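Local coordinates for sugar ABC transporter, periplasmic sugar-binding protein (Caulobacter crescentus, PDB 4IRX) that binds myo-inositol between its two lobes as the periplasmic component of an ABC transporter, consistent with a role in nutrient uptake, at residues D229-A234 and A290-E295. Sequence-based numbering, arbitrary orientation.
With INS (1,2,3,4,5,6-hexahydroxy-cyclohexane), chain C.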
ATOM      1  N   ASP A 229       5.594   4.778  -1.000  1.00  7.73           N
ATOM      2  CA  ASP A 229       4.954   5.078   0.326  1.00 10.94           C
ATOM      3  C   ASP A 229       5.424   6.400   0.915  1.00  8.99           C
ATOM      4  O   ASP A 229       4.720   6.995   1.713  1.00 10.48           O
ATOM      5  CB  ASP A 229       5.119   4.019   1.450  1.00  9.73           C
ATOM      6  CG  ASP A 229       4.352   2.746   1.184  1.00 11.98           C
ATOM      7  OD1 ASP A 229       3.463   2.757   0.311  1.00 10.59           O
ATOM      8  OD2 ASP A 229       4.658   1.725   1.835  1.00 11.10           O
ATOM      9  N   ALA A 230       6.624   6.838   0.548  1.00  8.29           N
ATOM     10  CA  ALA A 230       7.222   8.049   1.129  1.00 10.72           C
ATOM     11  C   ALA A 230       7.289   8.005   2.658  1.00 11.05           C
ATOM     12  O   ALA A 230       6.970   8.984   3.338  1.00 11.04           O
ATOM     13  CB  ALA A 230       6.494   9.319   0.636  1.00 11.12           C
ATOM     14  N   ILE A 231       7.704   6.871   3.205  1.00 12.33           N
ATOM     15  CA  ILE A 231       7.894   6.815   4.649  1.00 11.37           C
ATOM     16  C   ILE A 231       9.158   7.612   4.991  1.00 12.19           C
ATOM     17  O   ILE A 231      10.032   7.774   4.145  1.00 11.14           O
ATOM     18  CB  ILE A 231       7.976   5.361   5.204  1.00 12.30           C
ATOM     19  CG1 ILE A 231       9.268   4.678   4.779  1.00 12.21           C
ATOM     20  CG2 ILE A 231       6.742   4.542   4.761  1.00 12.33           C
ATOM     21  CD1 ILE A 231       9.398   3.211   5.306  1.00 14.15           C
ATOM     22  N   PRO A 232       9.229   8.156   6.215  1.00 12.56           N
ATOM     23  CA  PRO A 232      10.363   9.038   6.546  1.00 14.29           C
ATOM     24  C   PRO A 232      11.740   8.416   6.351  1.00 13.18           C
ATOM     25  O   PRO A 232      12.665   9.125   5.966  1.00 13.54           O
ATOM     26  CB  PRO A 232      10.122   9.370   8.021  1.00 18.24           C
ATOM     27  CG  PRO A 232       8.630   9.212   8.187  1.00 17.38           C
ATOM     28  CD  PRO A 232       8.214   8.116   7.281  1.00 14.05           C
ATOM     29  N   GLU A 233      11.875   7.123   6.601  1.00 14.54           N
ATOM     30  CA  GLU A 233      13.151   6.436   6.424  1.00 14.32           C
ATOM     31  C   GLU A 233      13.594   6.503   4.970  1.00 13.83           C
ATOM     32  O   GLU A 233      14.774   6.713   4.672  1.00 14.32           O
ATOM     33  CB  GLU A 233      13.019   4.978   6.902  1.00 19.78           C
ATOM     34  CG  GLU A 233      14.307   4.210   7.107  1.00 23.96           C
ATOM     35  CD  GLU A 233      14.036   2.814   7.673  1.00 26.63           C
ATOM     36  OE1 GLU A 233      12.845   2.456   7.847  1.00 38.59           O
ATOM     37  OE2 GLU A 233      15.011   2.086   7.929  1.00 39.91           O
ATOM     38  N   ALA A 234      12.646   6.338   4.047  1.00 13.20           N
ATOM     39  CA  ALA A 234      12.963   6.431   2.624  1.00 11.05           C
ATOM     40  C   ALA A 234      13.287   7.871   2.227  1.00 11.95           C
ATOM     41  O   ALA A 234      14.181   8.115   1.416  1.00 13.14           O
ATOM     42  CB  ALA A 234      11.797   5.904   1.777  1.00 13.11           C
ATOM     43  N   ALA A 290       6.133  15.391   0.272  1.00 13.48           N
ATOM     44  CA  ALA A 290       5.750  14.181   0.988  1.00 11.21           C
ATOM     45  C   ALA A 290       4.994  14.576   2.234  1.00 11.47           C
ATOM     46  O   ALA A 290       5.411  15.479   2.942  1.00 13.79           O
ATOM     47  CB  ALA A 290       6.977  13.343   1.342  1.00 11.20           C
ATOM     48  N   SER A 291       3.880  13.901   2.488  1.00 12.58           N
ATOM     49  CA  SER A 291       3.016  14.242   3.614  1.00 10.31           C
ATOM     50  C   SER A 291       3.705  14.066   4.958  1.00 12.79           C
ATOM     51  O   SER A 291       3.367  14.756   5.919  1.00 17.32           O
ATOM     52  CB  SER A 291       1.697  13.455   3.566  1.00 12.90           C
ATOM     53  OG  SER A 291       1.908  12.055   3.645  1.00 15.89           O
ATOM     54  N   ARG A 292       4.660  13.149   5.034  1.00 11.81           N
ATOM     55  CA  ARG A 292       5.343  12.833   6.295  1.00 11.83           C
ATOM     56  C   ARG A 292       6.749  13.444   6.390  1.00 14.96           C
ATOM     57  O   ARG A 292       7.571  12.998   7.199  1.00 13.53           O
ATOM     58  CB  ARG A 292       5.379  11.319   6.545  1.00 14.05           C
ATOM     59  CG  ARG A 292       3.989  10.674   6.654  1.00 16.22           C
ATOM     60  CD  ARG A 292       4.043   9.174   6.820  1.00 16.31           C
ATOM     61  NE  ARG A 292       4.697   8.759   8.061  1.00 13.34           N
ATOM     62  CZ  ARG A 292       5.144   7.522   8.294  1.00 14.01           C
ATOM     63  NH1 ARG A 292       5.023   6.569   7.366  1.00 17.35           N
ATOM     64  NH2 ARG A 292       5.752   7.244   9.435  1.00 15.74           N
ATOM     65  N   ILE A 293       7.025  14.461   5.580  1.00 13.82           N
ATOM     66  CA  ILE A 293       8.356  15.076   5.567  1.00 15.81           C
ATOM     67  C   ILE A 293       8.768  15.599   6.956  1.00 15.17           C
ATOM     68  O   ILE A 293       9.942  15.527   7.359  1.00 13.63           O
ATOM     69  CB  ILE A 293       8.474  16.178   4.465  1.00 15.51           C
ATOM     70  CG1 ILE A 293       9.948  16.597   4.269  1.00 15.41           C
ATOM     71  CG2 ILE A 293       7.556  17.358   4.749  1.00 18.72           C
ATOM     72  CD1 ILE A 293      10.828  15.468   3.763  1.00 15.85           C
ATOM     73  N   GLY A 294       7.787  16.047   7.721  1.00 16.51           N
ATOM     74  CA  GLY A 294       8.086  16.546   9.050  1.00 16.74           C
ATOM     75  C   GLY A 294       8.647  15.520  10.007  1.00 19.35           C
ATOM     76  O   GLY A 294       9.233  15.899  11.023  1.00 20.38           O
ATOM     77  N   GLU A 295       8.504  14.233   9.691  1.00 18.67           N
ATOM     78  CA  GLU A 295       9.061  13.143  10.497  1.00 19.02           C
ATOM     79  C   GLU A 295      10.496  12.745  10.133  1.00 20.65           C
ATOM     80  O   GLU A 295      11.108  11.913  10.817  1.00 21.71           O
ATOM     81  CB  GLU A 295       8.184  11.885  10.386  1.00 17.53           C
ATOM     82  CG  GLU A 295       6.767  12.044  10.893  1.00 20.24           C
ATOM     83  CD  GLU A 295       5.923  10.781  10.685  1.00 18.04           C
ATOM     84  OE1 GLU A 295       6.368   9.679  11.066  1.00 22.45           O
ATOM     85  OE2 GLU A 295       4.815  10.904  10.137  1.00 20.90           O
TER
HETATM   86  C1  INS C 401       0.228  -0.187   0.829  1.00  8.24           C
HETATM   87  C2  INS C 401       1.637   0.180   1.160  1.00  8.99           C
HETATM   88  C3  INS C 401       2.223  -0.899   2.033  1.00  8.66           C
HETATM   89  C4  INS C 401       2.223  -2.208   1.309  1.00 10.19           C
HETATM   90  C5  INS C 401       0.833  -2.623   1.006  1.00  8.58           C
HETATM   91  C6  INS C 401       0.120  -1.562   0.200  1.00 10.68           C
HETATM   92  O1  INS C 401      -0.342   0.783  -0.013  1.00  8.29           O
HETATM   93  O2  INS C 401       2.368   0.340  -0.018  1.00 10.06           O
HETATM   94  O3  INS C 401       3.523  -0.553   2.445  1.00  9.33           O
HETATM   95  O4  INS C 401       2.882  -3.184   2.052  1.00 11.40           O
HETATM   96  O5  INS C 401       0.854  -3.843   0.337  1.00 10.97           O
HETATM   97  O6  INS C 401      -1.190  -1.950  -0.124  1.00  8.84           O
HETATM   98  O   HOH W   1       3.661   6.812   4.603  1.00 18.16           O
HETATM   99  O   HOH W   2       4.932  10.809   3.275  1.00 11.80           O
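Pro232, in the first turn of helix 232-239, comes within 5.8 Å of Glu295 between CA atoms, while Ala230 faces Ala290 nearer the ligand; no direct hydrogen bond joins the two backbones. Pro232 sits over one face of the Arg292 guanidinium, its CD above the centre of the group and 3.3 Å from Arg292 CZ. Its CG meets Glu295 CB at 3.5 Å. Ile231 runs alongside the arginine, with CG2 3.7 Å from NH1. A bend at chi3 (63°) places Arg292 NE, which donates to Glu295 OE2 while NH2 donates to OE1, each at 3.0 Å. Both acceptors lie close to the guanidinium plane, but the carboxylate is tilted: OE2 is met 45° out of its plane and OE1 31° out, on the syn side. The two bonds would limit rotation of the guanidinium, leaving one face to Pro232 CD. Two waters bridge the segments: one donates to Asp229 O and accepts from Arg292 NH1, the other donates to Ala230 O (2.7 Å) and accepts from Arg292 N. Farther in, the CB atoms of Ala230 and Ala290 meet at 4.1 Å, and both residues also touch Leu235. An alanine in place of Arg292 would probably leave Glu295 without its cationic mate and strip the Pro232 ring of the flat group beneath it. Asp229 accepts INS O2 on OD1 and INS O3 on OD2, alongside other ligand-binding residues such as Asp96 and Asn139; Gln249 also bonds OD1. With no direct hydrogen bond across the segments, their polar link probably rests on the two waters, and apolar contact and the guanidinium face do the rest.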